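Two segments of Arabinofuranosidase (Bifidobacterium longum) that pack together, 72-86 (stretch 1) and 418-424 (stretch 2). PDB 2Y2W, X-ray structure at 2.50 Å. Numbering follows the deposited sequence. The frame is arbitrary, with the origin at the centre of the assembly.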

# COMPACT_ATOMS: atom_id res chain seq x y z
N GLY D 72 -26.41 6.23 10.39
CA GLY D 72 -27.64 6.90 10.82
C GLY D 72 -27.83 6.83 12.31
O GLY D 72 -27.05 7.40 13.07
N ARG D 73 -28.87 6.10 12.73
CA ARG D 73 -29.23 6.00 14.15
C ARG D 73 -29.26 4.56 14.67
O ARG D 73 -29.96 4.25 15.64
N CYS D 74 -28.49 3.68 14.02
CA CYS D 74 -28.38 2.29 14.45
C CYS D 74 -27.63 2.18 15.78
O CYS D 74 -28.00 1.39 16.65
N VAL D 75 -26.58 3.00 15.93
CA VAL D 75 -25.81 3.05 17.17
C VAL D 75 -26.32 4.18 18.07
O VAL D 75 -26.79 3.93 19.18
N TYR D 76 -26.24 5.41 17.58
CA TYR D 76 -26.63 6.57 18.35
C TYR D 76 -28.12 6.85 18.18
O TYR D 76 -28.58 7.17 17.08
N GLY D 77 -28.87 6.72 19.27
CA GLY D 77 -30.32 6.81 19.24
C GLY D 77 -30.95 5.46 18.96
O GLY D 77 -32.17 5.34 18.82
N GLY D 78 -30.10 4.44 18.87
CA GLY D 78 -30.53 3.07 18.63
C GLY D 78 -30.22 2.20 19.82
O GLY D 78 -31.04 2.07 20.73
N ILE D 79 -29.03 1.61 19.83
CA ILE D 79 -28.58 0.80 20.96
C ILE D 79 -27.96 1.66 22.06
O ILE D 79 -27.92 1.25 23.22
N TYR D 80 -27.48 2.84 21.69
CA TYR D 80 -26.81 3.74 22.64
C TYR D 80 -27.54 5.08 22.75
O TYR D 80 -27.67 5.81 21.77
N GLU D 81 -28.01 5.39 23.96
CA GLU D 81 -28.70 6.65 24.25
C GLU D 81 -28.69 6.87 25.76
O GLU D 81 -29.62 6.46 26.45
N PRO D 82 -27.62 7.51 26.28
CA PRO D 82 -27.37 7.65 27.72
C PRO D 82 -28.47 8.38 28.50
O PRO D 82 -28.66 8.11 29.70
N SER D 83 -29.18 9.28 27.83
CA SER D 83 -30.20 10.10 28.47
C SER D 83 -31.60 9.50 28.34
O SER D 83 -32.59 10.12 28.74
N HIS D 84 -31.69 8.29 27.78
CA HIS D 84 -32.98 7.62 27.59
C HIS D 84 -33.53 7.05 28.90
O HIS D 84 -32.77 6.53 29.72
N PRO D 85 -34.86 7.14 29.11
CA PRO D 85 -35.52 6.64 30.32
C PRO D 85 -35.28 5.15 30.66
O PRO D 85 -35.68 4.71 31.73
N THR D 86 -34.65 4.41 29.75
CA THR D 86 -34.33 2.99 29.98
C THR D 86 -32.83 2.69 29.89
O THR D 86 -32.42 1.52 29.94
N MET D 418 -37.44 -0.43 15.63
CA MET D 418 -37.34 1.02 15.51
C MET D 418 -37.35 1.62 16.90
O MET D 418 -38.12 1.20 17.76
N ALA D 419 -36.48 2.61 17.12
CA ALA D 419 -36.36 3.27 18.42
C ALA D 419 -36.43 4.78 18.28
O ALA D 419 -35.60 5.40 17.61
N GLU D 420 -37.44 5.38 18.92
CA GLU D 420 -37.66 6.83 18.85
C GLU D 420 -36.92 7.61 19.93
O GLU D 420 -36.67 7.09 21.02
N GLU D 421 -36.58 8.86 19.62
CA GLU D 421 -35.86 9.75 20.52
C GLU D 421 -36.60 9.92 21.85
O GLU D 421 -37.76 10.32 21.87
N HIS D 422 -35.91 9.58 22.94
CA HIS D 422 -36.42 9.73 24.31
C HIS D 422 -37.79 9.05 24.52
O HIS D 422 -38.53 9.40 25.44
N GLY D 423 -38.10 8.08 23.66
CA GLY D 423 -39.39 7.42 23.67
C GLY D 423 -39.33 5.92 23.48
O GLY D 423 -38.31 5.30 23.79
N PRO D 424 -40.41 5.33 22.93
CA PRO D 424 -40.56 3.88 22.88
C PRO D 424 -39.74 3.21 21.77
O PRO D 424 -39.26 3.88 20.85

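The contact between the two stretches buries 445 Å², counting both sides, and joins residues at least 336 positions apart in the sequence. Its most specific element is a set of three hydrogen bonds, each pairing a side-chain atom of stretch 1, from R73, E81 or H84, with a backbone atom of stretch 2.

R73 points toward stretch 2 and reaches it with an m, t, p rotamer for its first three chi angles. Its NH2 donates a hydrogen bond to A419 O at 3.2 Å, with an N-H...O angle of 138°. E81 also points toward stretch 2; with chi1 and chi2 both t, its carboxylate is carried out far enough for OE2 to accept a nearly straight hydrogen bond from H422 N (3.1 Å, 163°). The other carboxylate oxygen, OE1, is hydrogen-bonded elsewhere in the structure. H84 leaves its backbone sideways, but a t chi1 with chi2 at -88° brings the end of its ring to stretch 2, where NE2 donates to G423 O at 2.6 Å, the shortest of the three bonds. G423 O lies at the edge of the imidazole, near its plane, as suits an N-H directed outward from the ring. The far side of the same ring is tied down within stretch 1: T86 N donates to H84 ND1 at 3.1 Å. The bonds from H422 N to E81 OE2 and from H84 NE2 to G423 O hold the type II turn from E420 to G423, while R73 binds just before it, at A419 O. The turn is itself closed by a hydrogen bond from G423 N to E420 O (3.2 Å).

Charge contributes more loosely. R73 NE and E421 OE2 are 4.4 Å apart, beyond a salt bridge, and the oxygen lies well out of the guanidinium plane, so no N-H points at it. E421, whose side chain leaves sideways with an m, t rotamer, instead offers its aliphatic part to the arginine, E421 CG lying 3.4 Å from R73 NH2.

The remaining contacts are largely packing, with no further hydrogen bond across the stretches. H422 has the largest area covered by the opposite stretch, 87 Å², although its CA-to-CB bond points away; with chi1 at -141°, between wells, the end of the side chain comes nearer to stretch 1. There P85, which points toward stretch 2, sets CD over one face of the H422 ring in a CH-pi contact, with P85 CD 3.9 Å from the ring centroid and 23° off the ring normal. S83 O approaches H422 NE2 at 3.2 Å, but the angle is too poor for a hydrogen bond. The H84 ring also packs against the turn, H84 CD2 lying 3.7 Å from H422 CA. A419 points its methyl group toward stretch 1, where A419 CB lies 3.8 Å from G77 O and 4.4 Å from G78 O. By contrast, V75 and Y76 are out of reach and I79 points away, leaving the helix side chains out of the contact; Y80, just after the helix, is also out of reach.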

# COMPACT_ATOMS: atom_id res chain seq x y z
CB ARG D 73 -30.58 6.70 14.41
CG ARG D 73 -30.53 8.22 14.24
CD ARG D 73 -31.89 8.88 14.41
NE ARG D 73 -32.41 8.76 15.78
CZ ARG D 73 -33.53 8.12 16.11
NH1 ARG D 73 -34.29 7.54 15.18
NH2 ARG D 73 -33.91 8.07 17.38
CB CYS D 74 -27.70 1.42 13.38
SG CYS D 74 -27.61 -0.35 13.79
CB VAL D 75 -24.30 3.23 16.90
CG1 VAL D 75 -23.54 3.48 18.19
CG2 VAL D 75 -23.73 2.00 16.20
CB TYR D 76 -25.78 7.79 17.96
CG TYR D 76 -24.29 7.52 18.07
CD1 TYR D 76 -23.67 7.45 19.32
CD2 TYR D 76 -23.50 7.34 16.93
CE1 TYR D 76 -22.31 7.20 19.43
CE2 TYR D 76 -22.14 7.09 17.04
CZ TYR D 76 -21.55 7.03 18.29
OH TYR D 76 -20.20 6.78 18.41
CB ILE D 79 -27.60 -0.32 20.52
CG1 ILE D 79 -26.35 0.26 19.86
CG2 ILE D 79 -28.31 -1.32 19.60
CD1 ILE D 79 -25.13 -0.64 19.92
CB TYR D 80 -25.35 3.94 22.23
CG TYR D 80 -24.53 4.77 23.18
CD1 TYR D 80 -24.08 4.23 24.39
CD2 TYR D 80 -24.18 6.08 22.87
CE1 TYR D 80 -23.31 4.99 25.27
CE2 TYR D 80 -23.41 6.85 23.74
CZ TYR D 80 -22.98 6.29 24.94
OH TYR D 80 -22.22 7.04 25.80
CB GLU D 81 -30.14 6.61 23.71
CG GLU D 81 -30.77 7.99 23.49
CD GLU D 81 -32.11 7.93 22.78
OE1 GLU D 81 -32.36 6.98 22.01
OE2 GLU D 81 -32.93 8.85 22.99
CB PRO D 82 -26.08 8.47 27.78
CG PRO D 82 -25.44 8.28 26.46
CD PRO D 82 -26.57 8.18 25.49
CB SER D 83 -30.18 11.52 27.89
OG SER D 83 -30.54 11.50 26.52
CB HIS D 84 -32.85 6.52 26.54
CG HIS D 84 -34.16 5.99 26.06
ND1 HIS D 84 -34.83 4.96 26.68
CD2 HIS D 84 -34.95 6.38 25.02
CE1 HIS D 84 -35.96 4.72 26.05
NE2 HIS D 84 -36.06 5.57 25.04
CB PRO D 85 -37.01 6.88 30.04
CG PRO D 85 -37.02 8.05 29.14
CD PRO D 85 -35.81 7.90 28.26
CB THR D 86 -35.10 2.06 29.00
OG1 THR D 86 -34.70 2.33 27.66
CG2 THR D 86 -36.60 2.23 29.14
CB MET D 418 -38.51 1.57 14.70
CG MET D 418 -38.37 1.43 13.18
SD MET D 418 -37.07 2.47 12.47
CE MET D 418 -37.71 4.13 12.76
CB ALA D 419 -35.08 2.84 19.11
CB GLU D 420 -39.16 7.16 18.89
CG GLU D 420 -39.82 7.26 17.52
CD GLU D 420 -40.07 5.91 16.87
OE1 GLU D 420 -40.08 4.89 17.59
OE2 GLU D 420 -40.25 5.87 15.63
CB GLU D 421 -35.65 11.13 19.88
CG GLU D 421 -34.89 11.13 18.56
CD GLU D 421 -35.00 12.46 17.81
OE1 GLU D 421 -35.38 13.48 18.43
OE2 GLU D 421 -34.70 12.48 16.60
CB HIS D 422 -36.48 11.21 24.69
CG HIS D 422 -36.07 11.48 26.11
ND1 HIS D 422 -36.91 11.24 27.18
CD2 HIS D 422 -34.93 11.99 26.63
CE1 HIS D 422 -36.29 11.58 28.30
NE2 HIS D 422 -35.09 12.03 27.99
CB PRO D 424 -42.05 3.70 22.60
CG PRO D 424 -42.41 4.89 21.79
CD PRO D 424 -41.54 6.02 22.27